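Local coordinates for transcription termination factor FttA (Pyrococcus horikoshii, PDB 3AF6), which probably terminates transcription by cutting nascent RNA as a zinc-dependent ribonuclease of the metallo-beta-lactamase superfamily, with KH and beta-CASP domains, at residues V415-I420 against E444-I449; E438-L443 against E495-V500; Y267-N272 against I313-K318. One frame throughout, in Å; residues are numbered along the deposited sequence.

Contact 1 (V415-I420 against E444-I449); sequences VIHNTI and EEYARI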
# COMPACT_ATOMS: atom_id res chain seq x y z
N VAL A 415 12.88 -26.84 10.82
CA VAL A 415 11.70 -27.05 11.64
C VAL A 415 10.60 -27.84 10.92
O VAL A 415 9.95 -28.70 11.52
CB VAL A 415 11.11 -25.70 12.14
CG1 VAL A 415 9.73 -25.91 12.76
CG2 VAL A 415 12.06 -25.09 13.16
N ILE A 416 10.40 -27.55 9.64
CA ILE A 416 9.39 -28.25 8.86
C ILE A 416 9.70 -29.75 8.79
O ILE A 416 8.81 -30.58 8.99
CB ILE A 416 9.29 -27.68 7.42
CG1 ILE A 416 8.66 -26.28 7.47
CG2 ILE A 416 8.45 -28.59 6.54
CD1 ILE A 416 8.54 -25.62 6.11
N HIS A 417 10.95 -30.09 8.51
CA HIS A 417 11.35 -31.50 8.43
C HIS A 417 11.15 -32.23 9.74
O HIS A 417 10.58 -33.32 9.77
CB HIS A 417 12.80 -31.61 7.97
CG HIS A 417 12.99 -31.34 6.51
ND1 HIS A 417 14.23 -31.09 5.96
CD2 HIS A 417 12.11 -31.30 5.49
CE1 HIS A 417 14.10 -30.89 4.66
NE2 HIS A 417 12.82 -31.01 4.35
N ASN A 418 11.61 -31.63 10.84
CA ASN A 418 11.47 -32.23 12.16
C ASN A 418 10.01 -32.28 12.61
O ASN A 418 9.69 -32.85 13.65
CB ASN A 418 12.28 -31.44 13.18
CG ASN A 418 13.77 -31.55 12.95
OD1 ASN A 418 14.28 -31.20 11.88
ND2 ASN A 418 14.49 -32.04 13.96
N THR A 419 9.14 -31.66 11.82
CA THR A 419 7.71 -31.62 12.12
C THR A 419 6.97 -32.62 11.23
O THR A 419 6.18 -33.42 11.72
CB THR A 419 7.12 -30.20 11.90
OG1 THR A 419 7.72 -29.28 12.82
CG2 THR A 419 5.62 -30.20 12.10
N ILE A 420 7.23 -32.57 9.93
CA ILE A 420 6.59 -33.48 8.99
C ILE A 420 6.97 -34.90 9.39
O ILE A 420 6.14 -35.81 9.37
CB ILE A 420 7.08 -33.27 7.55
CG1 ILE A 420 6.91 -31.81 7.13
CG2 ILE A 420 6.31 -34.19 6.61
CD1 ILE A 420 5.49 -31.32 7.17
N GLU A 444 9.06 -21.73 -2.54
CA GLU A 444 8.91 -21.99 -3.97
C GLU A 444 10.26 -22.23 -4.66
O GLU A 444 10.35 -22.99 -5.62
CB GLU A 444 8.17 -20.82 -4.63
CG GLU A 444 7.64 -21.10 -6.03
CD GLU A 444 8.72 -21.08 -7.10
OE1 GLU A 444 9.48 -20.09 -7.16
OE2 GLU A 444 8.80 -22.05 -7.88
N GLU A 445 11.32 -21.57 -4.19
CA GLU A 445 12.63 -21.80 -4.78
C GLU A 445 13.15 -23.09 -4.19
O GLU A 445 13.90 -23.83 -4.83
CB GLU A 445 13.61 -20.67 -4.44
CG GLU A 445 15.04 -20.93 -4.94
CD GLU A 445 15.91 -19.70 -4.93
OE1 GLU A 445 16.22 -19.19 -3.83
OE2 GLU A 445 16.30 -19.22 -6.02
N TYR A 446 12.74 -23.37 -2.97
CA TYR A 446 13.15 -24.58 -2.30
C TYR A 446 12.40 -25.75 -2.89
O TYR A 446 12.83 -26.90 -2.80
CB TYR A 446 12.86 -24.46 -0.81
CG TYR A 446 13.13 -25.73 -0.05
CD1 TYR A 446 14.43 -26.21 0.11
CD2 TYR A 446 12.08 -26.47 0.49
CE1 TYR A 446 14.67 -27.40 0.79
CE2 TYR A 446 12.31 -27.66 1.17
CZ TYR A 446 13.60 -28.12 1.31
OH TYR A 446 13.82 -29.33 1.96
N ALA A 447 11.25 -25.45 -3.50
CA ALA A 447 10.42 -26.48 -4.12
C ALA A 447 11.06 -27.00 -5.41
O ALA A 447 11.14 -28.21 -5.62
CB ALA A 447 9.04 -25.91 -4.42
N ARG A 448 11.52 -26.08 -6.25
CA ARG A 448 12.15 -26.40 -7.52
C ARG A 448 13.43 -27.22 -7.45
O ARG A 448 14.00 -27.57 -8.48
CB ARG A 448 12.44 -25.12 -8.30
CG ARG A 448 11.19 -24.41 -8.80
CD ARG A 448 11.55 -23.08 -9.44
NE ARG A 448 12.38 -22.28 -8.54
CZ ARG A 448 12.65 -21.00 -8.73
NH1 ARG A 448 12.15 -20.36 -9.78
NH2 ARG A 448 13.43 -20.35 -7.88
N ILE A 449 13.90 -27.51 -6.24
CA ILE A 449 15.12 -28.31 -6.11
C ILE A 449 14.84 -29.57 -5.29
O ILE A 449 15.76 -30.22 -4.79
CB ILE A 449 16.28 -27.48 -5.47
CG1 ILE A 449 15.99 -27.14 -4.01
CG2 ILE A 449 16.50 -26.21 -6.29
CD1 ILE A 449 16.51 -28.16 -3.01
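His417 and Tyr446 reach for each other from opposite directions, and they alone carry this contact. The hydroxyl OH of Tyr446 sits at the edge of the imidazole, near its plane. It lies 3.1 Å from His417 NE2 and the same distance from His417 CE1. The imidazole in turn meets the phenol at its edge, not over a face. The two ring planes are turned about 50° against each other. Tyr446 extends with CG anti to the backbone N (chi1 174°), which carries the hydroxyl across to the neighbouring helix. The helices are 405-420 and 435-447 of the beta-CASP region. They come just before and just after strand 425-429 of its parallel sheet, and the ring pair bridges them at the surface. Ile416 packs on Val426 of that strand, while Tyr446 also touches Ile452. The histidine has the other first torsion: chi1 of -76° sets its CG anti to the carbonyl carbon and beside the backbone N. From there the imidazole swings toward the second helix, and its CE1-NE2 side is the part that meets the tyrosine hydroxyl.

Contact 2 (E438-L443 against E495-V500); sequences EVMMVL and EIFHPV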
# COMPACT_ATOMS: atom_id res chain seq x y z
N GLU A 438 6.56 -13.46 0.88
CA GLU A 438 8.00 -13.61 1.05
C GLU A 438 8.35 -15.04 1.43
O GLU A 438 9.27 -15.63 0.87
CB GLU A 438 8.51 -12.67 2.14
CG GLU A 438 10.02 -12.73 2.32
CD GLU A 438 10.78 -12.09 1.16
OE1 GLU A 438 10.15 -11.47 0.29
OE2 GLU A 438 12.02 -12.20 1.14
N VAL A 439 7.62 -15.58 2.39
CA VAL A 439 7.85 -16.95 2.83
C VAL A 439 7.45 -17.88 1.69
O VAL A 439 8.04 -18.95 1.51
CB VAL A 439 7.04 -17.28 4.09
CG1 VAL A 439 7.12 -18.77 4.39
CG2 VAL A 439 7.56 -16.47 5.26
N MET A 440 6.46 -17.46 0.90
CA MET A 440 6.05 -18.29 -0.23
C MET A 440 7.25 -18.47 -1.14
O MET A 440 7.63 -19.59 -1.45
CB MET A 440 4.89 -17.65 -1.00
CG MET A 440 3.52 -18.14 -0.54
SD MET A 440 2.23 -16.97 -0.94
CE MET A 440 1.85 -17.42 -2.66
N MET A 441 7.86 -17.36 -1.56
CA MET A 441 9.02 -17.42 -2.44
C MET A 441 10.07 -18.35 -1.87
O MET A 441 10.56 -19.25 -2.56
CB MET A 441 9.61 -16.04 -2.64
CG MET A 441 8.69 -15.11 -3.42
SD MET A 441 8.30 -15.75 -5.05
CE MET A 441 6.84 -16.70 -4.73
N VAL A 442 10.42 -18.16 -0.61
CA VAL A 442 11.41 -19.02 0.01
C VAL A 442 11.07 -20.49 -0.22
O VAL A 442 11.94 -21.26 -0.60
CB VAL A 442 11.54 -18.75 1.52
CG1 VAL A 442 12.46 -19.78 2.14
CG2 VAL A 442 12.09 -17.36 1.74
N LEU A 443 9.82 -20.89 -0.01
CA LEU A 443 9.45 -22.29 -0.20
C LEU A 443 9.34 -22.70 -1.67
O LEU A 443 9.51 -23.87 -2.01
CB LEU A 443 8.12 -22.60 0.50
CG LEU A 443 8.08 -22.46 2.02
CD1 LEU A 443 6.65 -22.67 2.50
CD2 LEU A 443 9.01 -23.46 2.66
N GLU A 495 2.32 -24.85 -8.85
CA GLU A 495 1.28 -25.81 -8.49
C GLU A 495 1.52 -26.46 -7.12
O GLU A 495 0.94 -27.51 -6.82
CB GLU A 495 1.17 -26.90 -9.58
CG GLU A 495 2.39 -27.81 -9.74
CD GLU A 495 2.19 -28.89 -10.80
OE1 GLU A 495 2.04 -28.55 -12.00
OE2 GLU A 495 2.17 -30.10 -10.44
N ILE A 496 2.34 -25.82 -6.29
CA ILE A 496 2.63 -26.35 -4.96
C ILE A 496 1.76 -25.71 -3.88
O ILE A 496 1.65 -26.22 -2.77
CB ILE A 496 4.10 -26.12 -4.59
CG1 ILE A 496 4.35 -24.64 -4.33
CG2 ILE A 496 4.99 -26.60 -5.73
CD1 ILE A 496 5.70 -24.34 -3.75
N PHE A 497 1.16 -24.57 -4.22
CA PHE A 497 0.29 -23.87 -3.29
C PHE A 497 -1.16 -24.24 -3.56
O PHE A 497 -1.63 -24.17 -4.70
CB PHE A 497 0.45 -22.36 -3.42
CG PHE A 497 1.85 -21.87 -3.23
CD1 PHE A 497 2.57 -21.36 -4.31
CD2 PHE A 497 2.46 -21.93 -1.98
CE1 PHE A 497 3.88 -20.92 -4.14
CE2 PHE A 497 3.77 -21.49 -1.80
CZ PHE A 497 4.48 -20.99 -2.89
N HIS A 498 -1.87 -24.65 -2.51
CA HIS A 498 -3.27 -25.01 -2.62
C HIS A 498 -4.10 -24.00 -1.83
O HIS A 498 -4.13 -24.03 -0.60
CB HIS A 498 -3.51 -26.41 -2.07
CG HIS A 498 -4.92 -26.89 -2.24
ND1 HIS A 498 -5.44 -27.24 -3.47
CD2 HIS A 498 -5.92 -27.07 -1.34
CE1 HIS A 498 -6.70 -27.63 -3.32
NE2 HIS A 498 -7.01 -27.53 -2.04
N PRO A 499 -4.78 -23.08 -2.53
CA PRO A 499 -5.60 -22.07 -1.87
C PRO A 499 -6.77 -22.75 -1.18
O PRO A 499 -7.54 -23.45 -1.83
CB PRO A 499 -6.08 -21.20 -3.03
CG PRO A 499 -5.01 -21.38 -4.06
CD PRO A 499 -4.72 -22.85 -3.98
N VAL A 500 -6.91 -22.56 0.13
CA VAL A 500 -8.02 -23.15 0.88
C VAL A 500 -9.31 -22.48 0.41
O VAL A 500 -9.57 -21.32 0.73
CB VAL A 500 -7.85 -22.95 2.39
CG1 VAL A 500 -8.96 -23.68 3.14
CG2 VAL A 500 -6.49 -23.46 2.84
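Met440 bends at chi3 (84°), and this turn lays its terminal methyl over the ring of Phe497. The ring is presented by a chi1 of -57°, with CG beside the backbone N and anti to the carbonyl carbon. Met440 CE stands 4.2 Å from the centroid of the Phe497 ring and only 7° off its normal, a CH-pi contact over the face. The sulfur is farther out, with Met440 SD 5.0 Å from the same Phe497 centroid, and completes a Met-aromatic contact. Nearer the backbone, Met440 CG touches Phe497 CE2 at 3.6 Å. The opposite face of the ring is covered by CG1 of the preceding residue, Ile496. Met440 O lies in plane at the ring edge, 3.7 Å from Phe497 CZ. Beside this, Ile496 CD1 approaches Leu443 O at 4.2 Å. The contact joins helix 435-447 to strand 497-499, an outermost strand of the six-stranded parallel beta-CASP sheet. Leu443 also packs on Ile456 of the adjoining strand and on Ile416 of helix 405-420. Helix and edge strand are therefore held here by dispersion and the weak polarity of methyl, sulfur and ring, within a buried apolar layer.

Contact 3 (Y267-N272 against I313-K318); sequences YLFRYN and IKEVIK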
# COMPACT_ATOMS: atom_id res chain seq x y z
N TYR A 267 -13.18 4.71 8.08
CA TYR A 267 -13.97 5.17 9.22
C TYR A 267 -14.32 6.64 9.00
O TYR A 267 -15.39 7.12 9.39
CB TYR A 267 -13.15 5.06 10.49
CG TYR A 267 -13.89 5.39 11.77
CD1 TYR A 267 -14.63 4.41 12.44
CD2 TYR A 267 -13.81 6.66 12.33
CE1 TYR A 267 -15.26 4.68 13.64
CE2 TYR A 267 -14.44 6.95 13.54
CZ TYR A 267 -15.16 5.95 14.19
OH TYR A 267 -15.78 6.20 15.39
N LEU A 268 -13.39 7.35 8.38
CA LEU A 268 -13.54 8.77 8.11
C LEU A 268 -14.74 9.11 7.25
O LEU A 268 -15.37 10.15 7.45
CB LEU A 268 -12.26 9.29 7.46
CG LEU A 268 -11.40 10.30 8.23
CD1 LEU A 268 -11.55 10.12 9.75
CD2 LEU A 268 -9.95 10.12 7.78
N PHE A 269 -15.05 8.24 6.30
CA PHE A 269 -16.17 8.46 5.39
C PHE A 269 -17.48 8.01 6.04
O PHE A 269 -18.53 8.62 5.83
CB PHE A 269 -15.93 7.70 4.08
CG PHE A 269 -14.81 8.26 3.25
CD1 PHE A 269 -14.97 9.43 2.53
CD2 PHE A 269 -13.57 7.63 3.22
CE1 PHE A 269 -13.92 9.97 1.77
CE2 PHE A 269 -12.51 8.17 2.46
CZ PHE A 269 -12.70 9.34 1.74
N ARG A 270 -17.42 6.95 6.84
CA ARG A 270 -18.59 6.45 7.54
C ARG A 270 -19.28 7.60 8.27
O ARG A 270 -20.50 7.66 8.32
CB ARG A 270 -18.20 5.37 8.54
CG ARG A 270 -19.34 4.87 9.42
CD ARG A 270 -18.82 4.05 10.59
NE ARG A 270 -19.88 3.64 11.50
CZ ARG A 270 -19.67 3.20 12.74
NH1 ARG A 270 -18.43 3.11 13.21
NH2 ARG A 270 -20.69 2.85 13.51
N TYR A 271 -18.48 8.50 8.84
CA TYR A 271 -18.99 9.66 9.58
C TYR A 271 -18.92 10.99 8.83
O TYR A 271 -19.12 12.04 9.42
CB TYR A 271 -18.26 9.80 10.90
CG TYR A 271 -18.61 8.73 11.92
CD1 TYR A 271 -19.89 8.65 12.47
CD2 TYR A 271 -17.65 7.81 12.34
CE1 TYR A 271 -20.21 7.68 13.42
CE2 TYR A 271 -17.96 6.84 13.28
CZ TYR A 271 -19.24 6.78 13.82
OH TYR A 271 -19.50 5.82 14.77
N ASN A 272 -18.65 10.95 7.53
CA ASN A 272 -18.56 12.17 6.74
C ASN A 272 -17.57 13.20 7.32
O ASN A 272 -17.85 14.40 7.33
CB ASN A 272 -19.92 12.83 6.61
CG ASN A 272 -20.78 12.17 5.57
OD1 ASN A 272 -21.12 10.99 5.69
ND2 ASN A 272 -21.13 12.92 4.52
N ILE A 313 -15.60 1.67 2.23
CA ILE A 313 -14.41 1.28 1.51
C ILE A 313 -14.58 1.70 0.06
O ILE A 313 -13.62 2.07 -0.61
CB ILE A 313 -14.21 -0.24 1.60
CG1 ILE A 313 -14.02 -0.63 3.07
CG2 ILE A 313 -13.03 -0.66 0.75
CD1 ILE A 313 -13.67 -2.08 3.28
N LYS A 314 -15.82 1.66 -0.42
CA LYS A 314 -16.14 2.06 -1.79
C LYS A 314 -15.80 3.54 -1.92
O LYS A 314 -15.39 4.00 -2.98
CB LYS A 314 -17.63 1.84 -2.08
CG LYS A 314 -18.09 2.19 -3.50
CD LYS A 314 -19.60 2.44 -3.52
CE LYS A 314 -20.20 2.48 -4.92
NZ LYS A 314 -20.35 1.12 -5.53
N GLU A 315 -15.98 4.28 -0.83
CA GLU A 315 -15.67 5.70 -0.82
C GLU A 315 -14.16 5.94 -0.90
O GLU A 315 -13.71 6.84 -1.60
CB GLU A 315 -16.25 6.36 0.45
CG GLU A 315 -17.74 6.59 0.38
CD GLU A 315 -18.13 7.44 -0.82
OE1 GLU A 315 -17.51 8.51 -1.00
OE2 GLU A 315 -19.03 7.04 -1.59
N VAL A 316 -13.40 5.12 -0.17
CA VAL A 316 -11.95 5.22 -0.18
C VAL A 316 -11.49 5.16 -1.62
O VAL A 316 -10.72 6.00 -2.10
CB VAL A 316 -11.30 4.04 0.59
CG1 VAL A 316 -9.79 3.99 0.32
CG2 VAL A 316 -11.57 4.18 2.07
N ILE A 317 -11.98 4.14 -2.32
CA ILE A 317 -11.64 3.94 -3.72
C ILE A 317 -11.97 5.17 -4.54
O ILE A 317 -11.13 5.69 -5.27
CB ILE A 317 -12.41 2.74 -4.30
CG1 ILE A 317 -11.90 1.45 -3.67
CG2 ILE A 317 -12.25 2.69 -5.81
CD1 ILE A 317 -12.73 0.24 -4.03
N LYS A 318 -13.20 5.64 -4.41
CA LYS A 318 -13.66 6.80 -5.16
C LYS A 318 -12.89 8.07 -4.87
O LYS A 318 -12.93 9.01 -5.66
CB LYS A 318 -15.16 7.00 -4.91
CG LYS A 318 -16.02 5.89 -5.53
CD LYS A 318 -17.47 5.96 -5.09
CE LYS A 318 -18.10 7.27 -5.53
NZ LYS A 318 -19.51 7.39 -5.04
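Phe269 meets Glu315 and Val316 where two helices of the metallo-beta-lactamase fold pack together, the short helix 267-270 and the longer helix 310-319. Both pack against strand 278-280 of the mixed sheet, where Phe269 and Val316 touch Ile278. The phenylalanine can be followed outward. Its CB starts 3.9 Å from Glu315 CB. Phe269 CG comes closer to that same Glu315 CB, at 3.7 Å. Of the two ortho carbons, Phe269 CD1 also rests on Glu315 CB, at 3.9 Å. Phe269 CD2 lies between the two partners, near Glu315 CB and Val316 CG2. Farther out, Phe269 CE2 has left the glutamate and meets Val316, at 4.0 Å from its CA and 4.1 Å from its CG2. The glutamate thus covers one face of the ring with its CB, offset toward the rim, in a CH-pi contact. Val316 crosses the phenylalanine at about a right angle. His319 adds a second ring, with planes about 45° apart. The polar end of Glu315 is carried off by a bend at chi2 (-57°). Its carboxylate is turned 60° from the ring plane, and its OE2 forms a salt bridge with Lys318 NZ, where the hydrogen bond is weak. The short helix then ends in a Schellman motif. Asn272, with positive phi, is its C-prime residue. Within this turn, Asn272 N donates to Phe269 O at 2.9 Å.

Overall arrangement
From the N terminus the chain first passes through the KH region, then enters the metallo-beta-lactamase domain. There contact 3 closes a loop of 40 residues that holds strand 278-280 and helix 282-301, and joins helices 267-270 and 310-319 of that domain. It is finished before the other two begin. In the beta-CASP region, contact 1 opens at 415-420 and contact 2 at 438-443. Contact 1 closes at 444-449 and contact 2 at 495-500, so the two cross. They share helix 435-447 and touch, as where Ala447 CB meets Ile496 CD1. Together they tie helix 405-420, helix 435-447 and edge strand 497-499. Contact 3 lies about 33 Å from contact 2, centre to centre.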